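Local coordinates for protein gdp-l-fucose synthetase (Naegleria fowleri, PDB 6AQZ) that binds NADP and probably makes GDP-L-fucose from a GDP-4-keto-6-deoxymannose intermediate, as GDP-fucose synthetases of the epimerase/dehydratase family do, at residues 80-92 and 99-111. Sequence-based numbering, arbitrary orientation.
With NAP (NADP nicotinamide-adenine-dinucleotide phosphate), chain G.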
loop_
_atom_site.group_PDB
_atom_site.type_symbol
_atom_site.label_atom_id
_atom_site.label_comp_id
_atom_site.label_asym_id
_atom_site.label_seq_id
_atom_site.Cartn_x
_atom_site.Cartn_y
_atom_site.Cartn_z
ATOM N N TYR A 80 -15.916 -20.489 5.280
ATOM C CA TYR A 80 -16.060 -19.056 5.463
ATOM C C TYR A 80 -14.946 -18.583 6.373
ATOM O O TYR A 80 -14.452 -19.336 7.211
ATOM C CB TYR A 80 -17.435 -18.693 6.033
ATOM C CG TYR A 80 -18.544 -18.980 5.035
ATOM C CD1 TYR A 80 -18.854 -18.069 4.035
ATOM C CD2 TYR A 80 -19.240 -20.195 5.051
ATOM C CE1 TYR A 80 -19.850 -18.344 3.090
ATOM C CE2 TYR A 80 -20.238 -20.479 4.109
ATOM C CZ TYR A 80 -20.537 -19.552 3.141
ATOM O OH TYR A 80 -21.529 -19.815 2.214
ATOM N N VAL A 81 -14.517 -17.344 6.168
ATOM C CA VAL A 81 -13.482 -16.739 6.984
ATOM C C VAL A 81 -13.943 -15.339 7.370
ATOM O O VAL A 81 -14.357 -14.552 6.509
ATOM C CB VAL A 81 -12.126 -16.716 6.247
ATOM C CG1 VAL A 81 -11.108 -15.810 6.963
ATOM C CG2 VAL A 81 -11.581 -18.112 6.161
ATOM N N ILE A 82 -13.894 -15.039 8.665
ATOM C CA ILE A 82 -14.052 -13.676 9.158
ATOM C C ILE A 82 -12.678 -13.247 9.649
ATOM O O ILE A 82 -12.164 -13.798 10.628
ATOM C CB ILE A 82 -15.094 -13.567 10.275
ATOM C CG1 ILE A 82 -16.453 -14.082 9.802
ATOM C CG2 ILE A 82 -15.210 -12.110 10.738
ATOM C CD1 ILE A 82 -17.517 -13.959 10.863
ATOM N N HIS A 83 -12.072 -12.276 8.963
ATOM C CA HIS A 83 -10.685 -11.871 9.203
ATOM C C HIS A 83 -10.695 -10.604 10.056
ATOM O O HIS A 83 -10.857 -9.500 9.538
ATOM C CB HIS A 83 -9.969 -11.661 7.870
ATOM C CG HIS A 83 -8.615 -11.042 7.991
ATOM N ND1 HIS A 83 -7.727 -11.377 8.996
ATOM C CD2 HIS A 83 -7.975 -10.142 7.206
ATOM C CE1 HIS A 83 -6.614 -10.685 8.841
ATOM N NE2 HIS A 83 -6.734 -9.937 7.755
ATOM N N LEU A 84 -10.555 -10.771 11.380
ATOM C CA LEU A 84 -10.513 -9.646 12.301
ATOM C C LEU A 84 -9.118 -9.374 12.853
ATOM O O LEU A 84 -8.888 -8.298 13.406
ATOM C CB LEU A 84 -11.480 -9.880 13.478
ATOM C CG LEU A 84 -12.948 -10.224 13.136
ATOM C CD1 LEU A 84 -13.733 -10.506 14.421
ATOM C CD2 LEU A 84 -13.674 -9.183 12.321
ATOM N N ALA A 85 -8.188 -10.307 12.726
ATOM C CA ALA A 85 -6.875 -10.103 13.314
ATOM C C ALA A 85 -6.198 -8.900 12.670
ATOM O O ALA A 85 -6.306 -8.672 11.456
ATOM C CB ALA A 85 -6.008 -11.349 13.120
ATOM N N ALA A 86 -5.524 -8.116 13.508
ATOM C CA ALA A 86 -4.727 -6.982 13.071
ATOM C C ALA A 86 -3.705 -6.679 14.152
ATOM O O ALA A 86 -3.906 -6.994 15.325
ATOM C CB ALA A 86 -5.583 -5.745 12.811
ATOM N N PHE A 87 -2.639 -6.001 13.758
ATOM C CA PHE A 87 -1.658 -5.520 14.715
ATOM C C PHE A 87 -1.984 -4.057 14.973
ATOM O O PHE A 87 -1.837 -3.214 14.089
ATOM C CB PHE A 87 -0.239 -5.708 14.205
ATOM C CG PHE A 87 0.786 -5.061 15.065
ATOM C CD1 PHE A 87 1.144 -5.619 16.264
ATOM C CD2 PHE A 87 1.392 -3.874 14.667
ATOM C CE1 PHE A 87 2.088 -5.011 17.064
ATOM C CE2 PHE A 87 2.345 -3.257 15.461
ATOM C CZ PHE A 87 2.689 -3.826 16.661
ATOM N N VAL A 88 -2.475 -3.771 16.174
ATOM C CA VAL A 88 -3.012 -2.465 16.524
ATOM C C VAL A 88 -2.096 -1.730 17.461
ATOM O O VAL A 88 -2.404 -0.607 17.877
ATOM C CB VAL A 88 -4.420 -2.589 17.139
ATOM C CG1 VAL A 88 -5.358 -3.206 16.151
ATOM C CG2 VAL A 88 -4.372 -3.416 18.413
ATOM N N GLY A 89 -0.967 -2.323 17.788
ATOM C CA GLY A 89 -0.024 -1.745 18.709
ATOM C C GLY A 89 0.563 -2.841 19.565
ATOM O O GLY A 89 -0.109 -3.827 19.875
ATOM N N GLY A 90 1.824 -2.694 19.917
ATOM C CA GLY A 90 2.466 -3.583 20.851
ATOM C C GLY A 90 2.494 -2.957 22.225
ATOM O O GLY A 90 2.285 -1.757 22.396
ATOM N N LEU A 91 2.728 -3.807 23.218
ATOM C CA LEU A 91 2.835 -3.324 24.585
ATOM C C LEU A 91 4.112 -2.510 24.783
ATOM O O LEU A 91 4.163 -1.634 25.652
ATOM C CB LEU A 91 2.766 -4.520 25.536
ATOM C CG LEU A 91 1.586 -5.455 25.234
ATOM C CD1 LEU A 91 1.990 -6.922 25.354
ATOM C CD2 LEU A 91 0.383 -5.151 26.136
ATOM N N PHE A 92 5.120 -2.741 23.944
ATOM C CA PHE A 92 6.437 -2.147 24.094
ATOM C C PHE A 92 6.765 -1.213 22.936
ATOM O O PHE A 92 6.322 -1.413 21.792
ATOM C CB PHE A 92 7.475 -3.253 24.228
ATOM C CG PHE A 92 7.118 -4.252 25.293
ATOM C CD1 PHE A 92 7.408 -3.998 26.625
ATOM C CD2 PHE A 92 6.430 -5.413 24.972
ATOM C CE1 PHE A 92 7.057 -4.903 27.608
ATOM C CE2 PHE A 92 6.077 -6.319 25.960
ATOM C CZ PHE A 92 6.400 -6.059 27.279
ATOM N N VAL A 99 7.219 1.406 10.890
ATOM C CA VAL A 99 7.678 0.248 10.123
ATOM C C VAL A 99 6.902 -1.001 10.512
ATOM O O VAL A 99 6.348 -1.703 9.656
ATOM C CB VAL A 99 9.192 0.052 10.337
ATOM C CG1 VAL A 99 9.626 -1.336 9.972
ATOM C CG2 VAL A 99 9.967 1.039 9.492
ATOM N N SER A 100 6.769 -1.245 11.818
ATOM C CA SER A 100 6.085 -2.455 12.267
ATOM C C SER A 100 4.599 -2.430 11.897
ATOM O O SER A 100 4.045 -3.442 11.454
ATOM C CB SER A 100 6.276 -2.610 13.768
ATOM O OG SER A 100 7.576 -3.071 14.058
ATOM N N PHE A 101 3.944 -1.276 12.032
ATOM C CA PHE A 101 2.532 -1.210 11.672
ATOM C C PHE A 101 2.310 -1.534 10.201
ATOM O O PHE A 101 1.246 -2.060 9.842
ATOM C CB PHE A 101 1.948 0.161 11.993
ATOM C CG PHE A 101 1.596 0.354 13.441
ATOM C CD1 PHE A 101 0.352 -0.024 13.919
ATOM C CD2 PHE A 101 2.493 0.939 14.316
ATOM C CE1 PHE A 101 0.013 0.155 15.273
ATOM C CE2 PHE A 101 2.166 1.129 15.650
ATOM C CZ PHE A 101 0.927 0.735 16.131
ATOM N N TRP A 102 3.262 -1.173 9.323
ATOM C CA TRP A 102 3.135 -1.573 7.926
ATOM C C TRP A 102 3.401 -3.071 7.766
ATOM O O TRP A 102 2.546 -3.820 7.286
ATOM C CB TRP A 102 4.077 -0.769 7.027
ATOM C CG TRP A 102 4.105 -1.338 5.647
ATOM C CD1 TRP A 102 5.116 -2.048 5.078
ATOM C CD2 TRP A 102 3.038 -1.304 4.684
ATOM N NE1 TRP A 102 4.756 -2.446 3.820
ATOM C CE2 TRP A 102 3.485 -2.005 3.547
ATOM C CE3 TRP A 102 1.759 -0.726 4.669
ATOM C CZ2 TRP A 102 2.707 -2.140 2.378
ATOM C CZ3 TRP A 102 0.968 -0.894 3.534
ATOM C CH2 TRP A 102 1.455 -1.584 2.390
ATOM N N LEU A 103 4.580 -3.529 8.206
ATOM C CA LEU A 103 5.007 -4.903 7.934
ATOM C C LEU A 103 4.089 -5.924 8.594
ATOM O O LEU A 103 3.641 -6.873 7.939
ATOM C CB LEU A 103 6.449 -5.126 8.407
ATOM C CG LEU A 103 7.500 -4.249 7.735
ATOM C CD1 LEU A 103 8.889 -4.465 8.307
ATOM C CD2 LEU A 103 7.421 -4.481 6.227
ATOM N N ASP A 104 3.812 -5.755 9.897
ATOM C CA ASP A 104 3.001 -6.740 10.608
ATOM C C ASP A 104 1.629 -6.869 9.986
ATOM O O ASP A 104 1.109 -7.983 9.829
ATOM C CB ASP A 104 2.858 -6.360 12.074
ATOM C CG ASP A 104 4.145 -6.519 12.836
ATOM O OD1 ASP A 104 5.143 -6.966 12.225
ATOM O OD2 ASP A 104 4.148 -6.222 14.042
ATOM N N ASN A 105 1.026 -5.740 9.618
ATOM C CA ASN A 105 -0.307 -5.777 9.043
ATOM C C ASN A 105 -0.293 -6.253 7.593
ATOM O O ASN A 105 -1.114 -7.099 7.216
ATOM C CB ASN A 105 -0.981 -4.414 9.214
ATOM C CG ASN A 105 -1.524 -4.233 10.632
ATOM O OD1 ASN A 105 -2.397 -4.987 11.035
ATOM N ND2 ASN A 105 -0.988 -3.259 11.404
ATOM N N VAL A 106 0.639 -5.768 6.766
ATOM C CA VAL A 106 0.555 -6.170 5.370
ATOM C C VAL A 106 0.925 -7.651 5.228
ATOM O O VAL A 106 0.363 -8.358 4.378
ATOM C CB VAL A 106 1.403 -5.259 4.455
ATOM C CG1 VAL A 106 2.930 -5.630 4.484
ATOM C CG2 VAL A 106 0.832 -5.311 3.051
ATOM N N ASN A 107 1.820 -8.162 6.088
ATOM C CA ASN A 107 2.169 -9.582 6.041
ATOM C C ASN A 107 0.994 -10.451 6.463
ATOM O O ASN A 107 0.623 -11.409 5.773
ATOM C CB ASN A 107 3.372 -9.838 6.934
ATOM C CG ASN A 107 4.668 -9.381 6.293
ATOM O OD1 ASN A 107 4.799 -9.421 5.075
ATOM N ND2 ASN A 107 5.616 -8.922 7.101
ATOM N N MET A 108 0.379 -10.105 7.587
ATOM C CA MET A 108 -0.786 -10.835 8.064
ATOM C C MET A 108 -1.918 -10.798 7.037
ATOM O O MET A 108 -2.547 -11.831 6.744
ATOM C CB MET A 108 -1.156 -10.263 9.438
ATOM C CG MET A 108 -2.521 -10.483 9.987
ATOM S SD MET A 108 -2.684 -10.132 11.775
ATOM C CE MET A 108 -1.425 -8.945 12.258
ATOM N N ASN A 109 -2.174 -9.630 6.452
ATOM C CA ASN A 109 -3.263 -9.528 5.475
ATOM C C ASN A 109 -2.965 -10.316 4.202
ATOM O O ASN A 109 -3.823 -11.056 3.709
ATOM C CB ASN A 109 -3.567 -8.066 5.182
ATOM C CG ASN A 109 -4.215 -7.389 6.356
ATOM O OD1 ASN A 109 -4.860 -8.056 7.158
ATOM N ND2 ASN A 109 -4.052 -6.077 6.479
ATOM N N ASN A 110 -1.751 -10.183 3.663
ATOM C CA ASN A 110 -1.391 -10.968 2.483
ATOM C C ASN A 110 -1.522 -12.470 2.757
ATOM O O ASN A 110 -2.090 -13.211 1.940
ATOM C CB ASN A 110 0.028 -10.592 2.007
ATOM C CG ASN A 110 0.088 -9.166 1.415
ATOM O OD1 ASN A 110 -0.951 -8.563 1.097
ATOM N ND2 ASN A 110 1.299 -8.605 1.320
ATOM N N ASN A 111 -1.031 -12.938 3.912
ATOM C CA ASN A 111 -1.086 -14.370 4.193
ATOM C C ASN A 111 -2.525 -14.869 4.266
ATOM O O ASN A 111 -2.862 -15.894 3.665
ATOM C CB ASN A 111 -0.334 -14.694 5.479
ATOM C CG ASN A 111 1.136 -14.401 5.365
ATOM O OD1 ASN A 111 1.671 -14.256 4.250
ATOM N ND2 ASN A 111 1.808 -14.283 6.520
HETATM P PA NAP G . -8.314 -6.442 19.589
HETATM O O1A NAP G . -7.020 -5.739 19.866
HETATM O O2A NAP G . -9.448 -6.423 20.580
HETATM O O5B NAP G . -8.057 -8.029 19.204
HETATM C C5B NAP G . -7.308 -8.049 18.039
HETATM C C4B NAP G . -7.143 -9.544 17.652
HETATM O O4B NAP G . -6.044 -9.724 16.723
HETATM C C3B NAP G . -6.896 -10.457 18.920
HETATM O O3B NAP G . -7.552 -11.686 18.757
HETATM C C2B NAP G . -5.397 -10.763 18.791
HETATM O O2B NAP G . -5.048 -11.976 19.226
HETATM C C1B NAP G . -5.330 -10.855 17.207
HETATM N N9A NAP G . -3.957 -10.801 16.718
HETATM C C8A NAP G . -3.104 -9.717 16.729
HETATM N N7A NAP G . -1.892 -9.988 16.194
HETATM C C5A NAP G . -1.972 -11.324 15.836
HETATM C C6A NAP G . -1.042 -12.173 15.244
HETATM N N6A NAP G . 0.224 -11.700 14.901
HETATM N N1A NAP G . -1.352 -13.461 14.956
HETATM C C2A NAP G . -2.619 -13.831 15.312
HETATM N N3A NAP G . -3.615 -13.133 15.897
HETATM C C4A NAP G . -3.256 -11.851 16.145
HETATM O O3 NAP G . -8.740 -5.667 18.174
HETATM P PN NAP G . -10.312 -5.509 17.978
HETATM O O1N NAP G . -11.062 -6.783 18.060
HETATM O O2N NAP G . -10.852 -4.205 18.521
HETATM O O5D NAP G . -10.453 -5.151 16.271
HETATM C C5D NAP G . -10.304 -6.259 15.476
HETATM C C4D NAP G . -10.556 -5.739 14.079
HETATM O O4D NAP G . -11.533 -4.688 14.174
HETATM C C3D NAP G . -9.205 -5.051 13.557
HETATM O O3D NAP G . -9.011 -5.373 12.224
HETATM C C2D NAP G . -9.483 -3.545 13.757
HETATM O O2D NAP G . -8.926 -2.735 12.796
HETATM C C1D NAP G . -11.027 -3.511 13.557
HETATM N N1N NAP G . -11.598 -2.268 14.151
HETATM C C2N NAP G . -11.715 -2.086 15.532
HETATM C C3N NAP G . -12.217 -0.905 16.039
HETATM C C7N NAP G . -12.323 -0.722 17.523
HETATM O O7N NAP G . -12.679 0.348 18.044
HETATM N N7N NAP G . -12.002 -1.792 18.366
HETATM C C4N NAP G . -12.644 0.216 15.171
HETATM C C5N NAP G . -12.467 -0.063 13.713
HETATM C C6N NAP G . -11.985 -1.226 13.270
HETATM P P2B NAP G . -4.563 -12.114 21.011
HETATM O O1X NAP G . -5.892 -11.844 21.646
HETATM O O2X NAP G . -4.069 -13.562 21.029
HETATM O O3X NAP G . -3.530 -11.028 21.083
HETATM O O HOH W 1 -6.180 -6.996 9.428
#
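The side-chain amide of N105 pairs with the backbone of F87 much as a neighbouring strand would: F87 N donates to N105 OD1 (2.9 Å), while N105 ND2 gives a nearly straight bond to F87 O (2.8 Å), meeting a lone pair in the carbonyl plane. The other N-H of ND2 reaches F101 O one turn back in the helix, at 3.0 Å, so three bonds fix the amide's rotation. Asparagine suits the place because it offers donor and acceptor together on a short stem.

The F87 side chain leaves the backbone toward the helix, and CG anti to the backbone N (chi1 172°) sets the ring against D104 and F101. D104 OD2 sits 3.5 Å above the ring centre, the carboxylate steeply inclined to it; a salt bridge to R64 probably eases the charge. Phenylalanine gives both partners flat apolar surfaces: the edge of F87 meets the face of F101, centroids 5.1 Å apart. M108, flexible and unbranched, bends at its thioether to lay CE against F87 N and SD against A85 CB, the small alanine allowing the cofactor ribose close by.

Histidine can bond through two ring nitrogens: H83 NE2 donates in its ring plane to N109 OD1 (2.7 Å), which also accepts from a water bound to A85 O, while T30 holds ND1.

Within the Rossmann-type beta-alpha-beta unit, these bonds tie the segment leaving strand 80-83, whose L84, A85, A86 and V88 line the NADP pocket, to helix 98-118. Helix 156-179 packs alongside through A161 and L165, and W102 NE1 bonds N110 OD1 of the second subunit, whose W102 NE1 bonds N110 OD1 in return.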